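Local coordinates for siderophore periplasmic binding protein (Thermobifida fusca, PDB 5DH0) that probably binds the ferric form of the siderophore fuscachelin outside the membrane and passes it on for uptake into the cell, at residues L183-A189 / L214-S219; T52-L56 / T71-A75. One frame throughout, in Å; residues are numbered along the deposited sequence.

Contact 1 (L183-A189 / L214-S219); sequences LADTTFA and LGAKQS
The Phe188 ring has the carbonyl oxygen of Lys217 at its edge, in the ring plane, with Phe188 CD1 3.6 Å from Lys217 O. Ala216 CB comes to the same corner obliquely, 3.9 Å from Phe188 CD1, and also meets Leu183 CD2, joining helix 180-185 to the next strand. Leu211, Val246, Phe248 and Leu306 also pack on Phe188. With CG beside its backbone N (chi1 -70°), Phe188 keeps its ring back along the chain, near Ala216.

Two backbone bonds pair Phe188 with Gln218 in parallel. Phe188 N donates to Lys217 O at 2.8 Å, almost straight at 175°, and Ser219 N returns a bond to Phe188 O at 2.8 Å, more bent at 141°. One residue before Phe188, on the opposite face of the sheet, Thr187 CG2 lies 3.5 Å from Ser219 N; a glycine here would probably open a gap over the Gln218-Ser219 peptide and leave the bent Lys217 chain freer to move. That lysine folds back, and its NZ makes a weak bond to Ala184 O at 3.3 Å, with a long, weak ion pair to Glu61 of the second subunit. Directional backbone bonds thus attach the short strand 217-218 to strand 187-193 of the mixed sheet, whereas the lysine adds a looser tie to the last turn of helix 180-185.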
loop_
_atom_site.group_PDB
_atom_site.type_symbol
_atom_site.label_atom_id
_atom_site.label_comp_id
_atom_site.label_asym_id
_atom_site.label_seq_id
_atom_site.Cartn_x
_atom_site.Cartn_y
_atom_site.Cartn_z
ATOM N N LEU A 183 11.654 -7.651 3.171
ATOM C CA LEU A 183 10.226 -7.977 3.161
ATOM C C LEU A 183 9.369 -6.893 3.818
ATOM O O LEU A 183 8.276 -6.581 3.345
ATOM C CB LEU A 183 9.969 -9.323 3.846
ATOM C CG LEU A 183 10.471 -10.532 3.049
ATOM C CD1 LEU A 183 10.375 -11.814 3.859
ATOM C CD2 LEU A 183 9.680 -10.651 1.763
ATOM N N ALA A 184 9.869 -6.310 4.899
ATOM C CA ALA A 184 9.131 -5.283 5.615
ATOM C C ALA A 184 9.041 -3.968 4.816
ATOM O O ALA A 184 8.054 -3.243 4.922
ATOM C CB ALA A 184 9.768 -5.044 6.978
ATOM N N ASP A 185 10.051 -3.665 4.005
ATOM C CA ASP A 185 10.094 -2.374 3.307
ATOM C C ASP A 185 9.730 -2.398 1.821
ATOM O O ASP A 185 9.473 -1.348 1.238
ATOM C CB ASP A 185 11.484 -1.758 3.443
ATOM C CG ASP A 185 11.719 -1.166 4.807
ATOM O OD1 ASP A 185 11.087 -0.122 5.117
ATOM O OD2 ASP A 185 12.524 -1.753 5.570
ATOM N N THR A 186 9.722 -3.584 1.216
ATOM C CA THR A 186 9.526 -3.714 -0.225
ATOM C C THR A 186 8.093 -4.095 -0.607
ATOM O O THR A 186 7.549 -5.091 -0.130
ATOM C CB THR A 186 10.482 -4.777 -0.830
ATOM O OG1 THR A 186 11.818 -4.562 -0.354
ATOM C CG2 THR A 186 10.452 -4.734 -2.375
ATOM N N THR A 187 7.491 -3.300 -1.477
ATOM C CA THR A 187 6.201 -3.645 -2.050
ATOM C C THR A 187 6.396 -4.359 -3.388
ATOM O O THR A 187 7.060 -3.835 -4.283
ATOM C CB THR A 187 5.342 -2.401 -2.242
ATOM O OG1 THR A 187 5.163 -1.761 -0.972
ATOM C CG2 THR A 187 3.977 -2.768 -2.822
ATOM N N PHE A 188 5.833 -5.563 -3.500
ATOM C CA PHE A 188 5.902 -6.370 -4.720
ATOM C C PHE A 188 4.641 -6.298 -5.567
ATOM O O PHE A 188 3.562 -5.941 -5.081
ATOM C CB PHE A 188 6.165 -7.834 -4.376
ATOM C CG PHE A 188 7.527 -8.082 -3.848
ATOM C CD1 PHE A 188 7.817 -7.860 -2.510
ATOM C CD2 PHE A 188 8.533 -8.526 -4.688
ATOM C CE1 PHE A 188 9.087 -8.077 -2.030
ATOM C CE2 PHE A 188 9.800 -8.747 -4.206
ATOM C CZ PHE A 188 10.078 -8.522 -2.874
ATOM N N ALA A 189 4.777 -6.658 -6.839
ATOM C CA ALA A 189 3.619 -6.832 -7.711
ATOM C C ALA A 189 3.921 -7.915 -8.721
ATOM O O ALA A 189 5.030 -7.977 -9.257
ATOM C CB ALA A 189 3.262 -5.549 -8.401
ATOM N N LEU A 214 4.908 -15.944 2.078
ATOM C CA LEU A 214 6.225 -15.573 2.531
ATOM C C LEU A 214 6.164 -14.354 3.449
ATOM O O LEU A 214 7.129 -14.025 4.140
ATOM C CB LEU A 214 7.092 -15.285 1.318
ATOM C CG LEU A 214 8.594 -15.134 1.394
ATOM C CD1 LEU A 214 9.217 -16.458 1.819
ATOM C CD2 LEU A 214 9.089 -14.723 0.021
ATOM N N GLY A 215 5.025 -13.670 3.449
ATOM C CA GLY A 215 4.906 -12.446 4.218
ATOM C C GLY A 215 5.334 -11.193 3.476
ATOM O O GLY A 215 5.515 -10.138 4.086
ATOM N N ALA A 216 5.478 -11.288 2.153
ATOM C CA ALA A 216 5.786 -10.106 1.344
ATOM C C ALA A 216 4.606 -9.150 1.329
ATOM O O ALA A 216 3.463 -9.561 1.473
ATOM C CB ALA A 216 6.163 -10.498 -0.083
ATOM N N LYS A 217 4.891 -7.866 1.175
ATOM C CA LYS A 217 3.850 -6.883 0.982
ATOM C C LYS A 217 3.611 -6.723 -0.531
ATOM O O LYS A 217 4.573 -6.702 -1.322
ATOM C CB LYS A 217 4.262 -5.570 1.659
ATOM C CG LYS A 217 3.390 -4.364 1.339
ATOM C CD LYS A 217 3.221 -3.417 2.553
ATOM C CE LYS A 217 4.470 -3.301 3.415
ATOM N NZ LYS A 217 5.630 -2.722 2.702
ATOM N N GLN A 218 2.351 -6.652 -0.963
ATOM C CA GLN A 218 2.110 -6.434 -2.392
ATOM C C GLN A 218 1.286 -5.181 -2.649
ATOM O O GLN A 218 0.669 -4.637 -1.738
ATOM C CB GLN A 218 1.446 -7.664 -3.052
ATOM C CG GLN A 218 2.279 -8.939 -2.905
ATOM C CD GLN A 218 1.688 -10.149 -3.614
ATOM O OE1 GLN A 218 1.673 -10.216 -4.842
ATOM N NE2 GLN A 218 1.186 -11.109 -2.838
ATOM N N SER A 219 1.292 -4.748 -3.911
ATOM C CA SER A 219 0.662 -3.511 -4.359
ATOM C C SER A 219 -0.853 -3.357 -4.104
ATOM O O SER A 219 -1.611 -4.328 -4.139
ATOM C CB SER A 219 0.923 -3.361 -5.857
ATOM O OG SER A 219 0.144 -2.308 -6.375
#

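Contact 2 (T52-L56 / T71-A75); sequences TEVVL and TLYTA
Tyr73 and three side chains of helix 52-57 meet at about right angles: Thr52, Glu53 and Leu56 each cross the long axis of the tyrosine. Thr52 and Leu56 are one helical turn apart, joined by the backbone bond from Leu56 N to Thr52 O, and Glu53 lies beside Thr52, so one side of the turn receives the phenol. Leu56 CD1 lies along the CD1-CE1 side of the ring, 3.7 Å from Tyr73 CD1, while Thr52 CG2 is at the outer end, 3.6 Å from Tyr73 CZ. All these approaches are oblique. One face is taken by the tyrosine's own neighbour: Leu72 CB sits over the ring centre, 3.7 Å above the plane.

Glu53 reaches the phenol end by a bend at chi2 (71°), which swings the carboxylate across toward the ring. Its plane is turned 35° from that of the ring, and Glu53 OE2 comes to 3.1 Å from Tyr73 OH, a close polar approach. The same oxygen accepts a hydrogen bond from a water at 3.1 Å, and that water also donates to Leu72 O at 3.0 Å, linking the helix to the 3-10 turn just before the tyrosine. Arg290, which follows strand 281-284 of the mixed sheet, forms a salt bridge with Glu53 OE2 as well, and Leu81 of helix 75-81 packs against Thr52, Leu56 and Tyr73.

The contact thus packs helix 52-57 against the loop before helix 75-81, and the arginine ties this parallel-sheet part to the other. Glu53 OE2 gathers that arginine and a bridging water beside a buried phenol. Such donors would be expected to favour the charged carboxylate, while packing by Thr52, Leu56, Leu72 and Leu81 probably limits how the ring can move.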
loop_
_atom_site.group_PDB
_atom_site.type_symbol
_atom_site.label_atom_id
_atom_site.label_comp_id
_atom_site.label_asym_id
_atom_site.label_seq_id
_atom_site.Cartn_x
_atom_site.Cartn_y
_atom_site.Cartn_z
ATOM N N THR A 52 -0.120 -34.179 -15.735
ATOM C CA THR A 52 1.124 -34.124 -16.499
ATOM C C THR A 52 2.329 -33.777 -15.625
ATOM O O THR A 52 3.383 -34.409 -15.730
ATOM C CB THR A 52 1.050 -33.092 -17.639
ATOM O OG1 THR A 52 -0.099 -33.352 -18.453
ATOM C CG2 THR A 52 2.306 -33.169 -18.484
ATOM N N GLU A 53 2.166 -32.774 -14.764
ATOM C CA GLU A 53 3.227 -32.351 -13.840
ATOM C C GLU A 53 3.615 -33.499 -12.909
ATOM O O GLU A 53 4.774 -33.634 -12.505
ATOM C CB GLU A 53 2.776 -31.132 -13.023
ATOM C CG GLU A 53 2.620 -29.836 -13.855
ATOM C CD GLU A 53 1.407 -29.849 -14.811
ATOM O OE1 GLU A 53 0.589 -30.806 -14.783
ATOM O OE2 GLU A 53 1.286 -28.896 -15.611
ATOM N N VAL A 54 2.642 -34.341 -12.585
ATOM C CA VAL A 54 2.888 -35.455 -11.678
ATOM C C VAL A 54 3.737 -36.544 -12.325
ATOM O O VAL A 54 4.727 -36.991 -11.735
ATOM C CB VAL A 54 1.567 -36.051 -11.175
ATOM C CG1 VAL A 54 1.807 -37.340 -10.378
ATOM C CG2 VAL A 54 0.846 -35.019 -10.324
ATOM N N VAL A 55 3.364 -36.970 -13.532
ATOM C CA VAL A 55 4.105 -38.037 -14.193
ATOM C C VAL A 55 5.507 -37.547 -14.594
ATOM O O VAL A 55 6.482 -38.301 -14.495
ATOM C CB VAL A 55 3.343 -38.621 -15.434
ATOM C CG1 VAL A 55 2.105 -39.375 -14.986
ATOM C CG2 VAL A 55 2.995 -37.541 -16.468
ATOM N N LEU A 56 5.631 -36.290 -15.013
ATOM C CA LEU A 56 6.959 -35.773 -15.343
ATOM C C LEU A 56 7.907 -35.837 -14.131
ATOM O O LEU A 56 9.037 -36.297 -14.253
ATOM C CB LEU A 56 6.873 -34.344 -15.881
ATOM C CG LEU A 56 6.328 -34.266 -17.319
ATOM C CD1 LEU A 56 5.957 -32.842 -17.707
ATOM C CD2 LEU A 56 7.319 -34.851 -18.322
ATOM N N THR A 71 3.863 -23.400 -22.587
ATOM C CA THR A 71 4.210 -22.434 -21.548
ATOM C C THR A 71 4.390 -23.060 -20.149
ATOM O O THR A 71 5.137 -22.529 -19.340
ATOM C CB THR A 71 3.155 -21.301 -21.493
ATOM O OG1 THR A 71 1.835 -21.864 -21.505
ATOM C CG2 THR A 71 3.296 -20.378 -22.703
ATOM N N LEU A 72 3.759 -24.204 -19.880
ATOM C CA LEU A 72 3.893 -24.880 -18.576
ATOM C C LEU A 72 5.138 -25.774 -18.411
ATOM O O LEU A 72 5.371 -26.331 -17.321
ATOM C CB LEU A 72 2.660 -25.748 -18.298
ATOM C CG LEU A 72 1.279 -25.098 -18.208
ATOM C CD1 LEU A 72 0.191 -26.158 -18.176
ATOM C CD2 LEU A 72 1.198 -24.230 -16.986
ATOM N N TYR A 73 5.926 -25.942 -19.473
ATOM C CA TYR A 73 6.995 -26.947 -19.447
ATOM C C TYR A 73 8.298 -26.438 -20.026
ATOM O O TYR A 73 8.309 -25.426 -20.725
ATOM C CB TYR A 73 6.562 -28.211 -20.201
ATOM C CG TYR A 73 5.222 -28.719 -19.737
ATOM C CD1 TYR A 73 5.081 -29.307 -18.481
ATOM C CD2 TYR A 73 4.089 -28.584 -20.539
ATOM C CE1 TYR A 73 3.849 -29.753 -18.039
ATOM C CE2 TYR A 73 2.856 -29.033 -20.109
ATOM C CZ TYR A 73 2.743 -29.617 -18.858
ATOM O OH TYR A 73 1.515 -30.058 -18.430
ATOM N N THR A 74 9.393 -27.146 -19.730
ATOM C CA THR A 74 10.681 -26.838 -20.349
ATOM C C THR A 74 10.539 -27.172 -21.825
ATOM O O THR A 74 9.658 -27.940 -22.208
ATOM C CB THR A 74 11.873 -27.629 -19.733
ATOM O OG1 THR A 74 11.767 -29.016 -20.084
ATOM C CG2 THR A 74 11.928 -27.472 -18.205
ATOM N N ALA A 75 11.401 -26.595 -22.654
ATOM C CA ALA A 75 11.377 -26.876 -24.096
ATOM C C ALA A 75 11.516 -28.375 -24.362
ATOM O O ALA A 75 10.783 -28.941 -25.152
ATOM C CB ALA A 75 12.475 -26.131 -24.800
HETATM O O HOH W 1 3.439 -26.719 -15.093
#

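How the contacts relate
From the N terminus, contact 2 comes first: it joins helix 52-57, which follows strand 45-47, to the loop between strand 64-66 and helix 75-81, closing a loop of 14 residues within the part of the fold built on the five-stranded parallel sheet. The chain then runs on through the rest of that sheet and helices 142-154 and 158-178 before contact 1 opens. There, 24 intervening residues, including strand 197-201 and helix 206-213, return to pair strand 217-218 with strand 187-193 of the mixed sheet. The two loops are in series, neither nested nor crossed. The centres of contact 1 and contact 2 are about 29 Å apart, on opposite sides of the chain's centre.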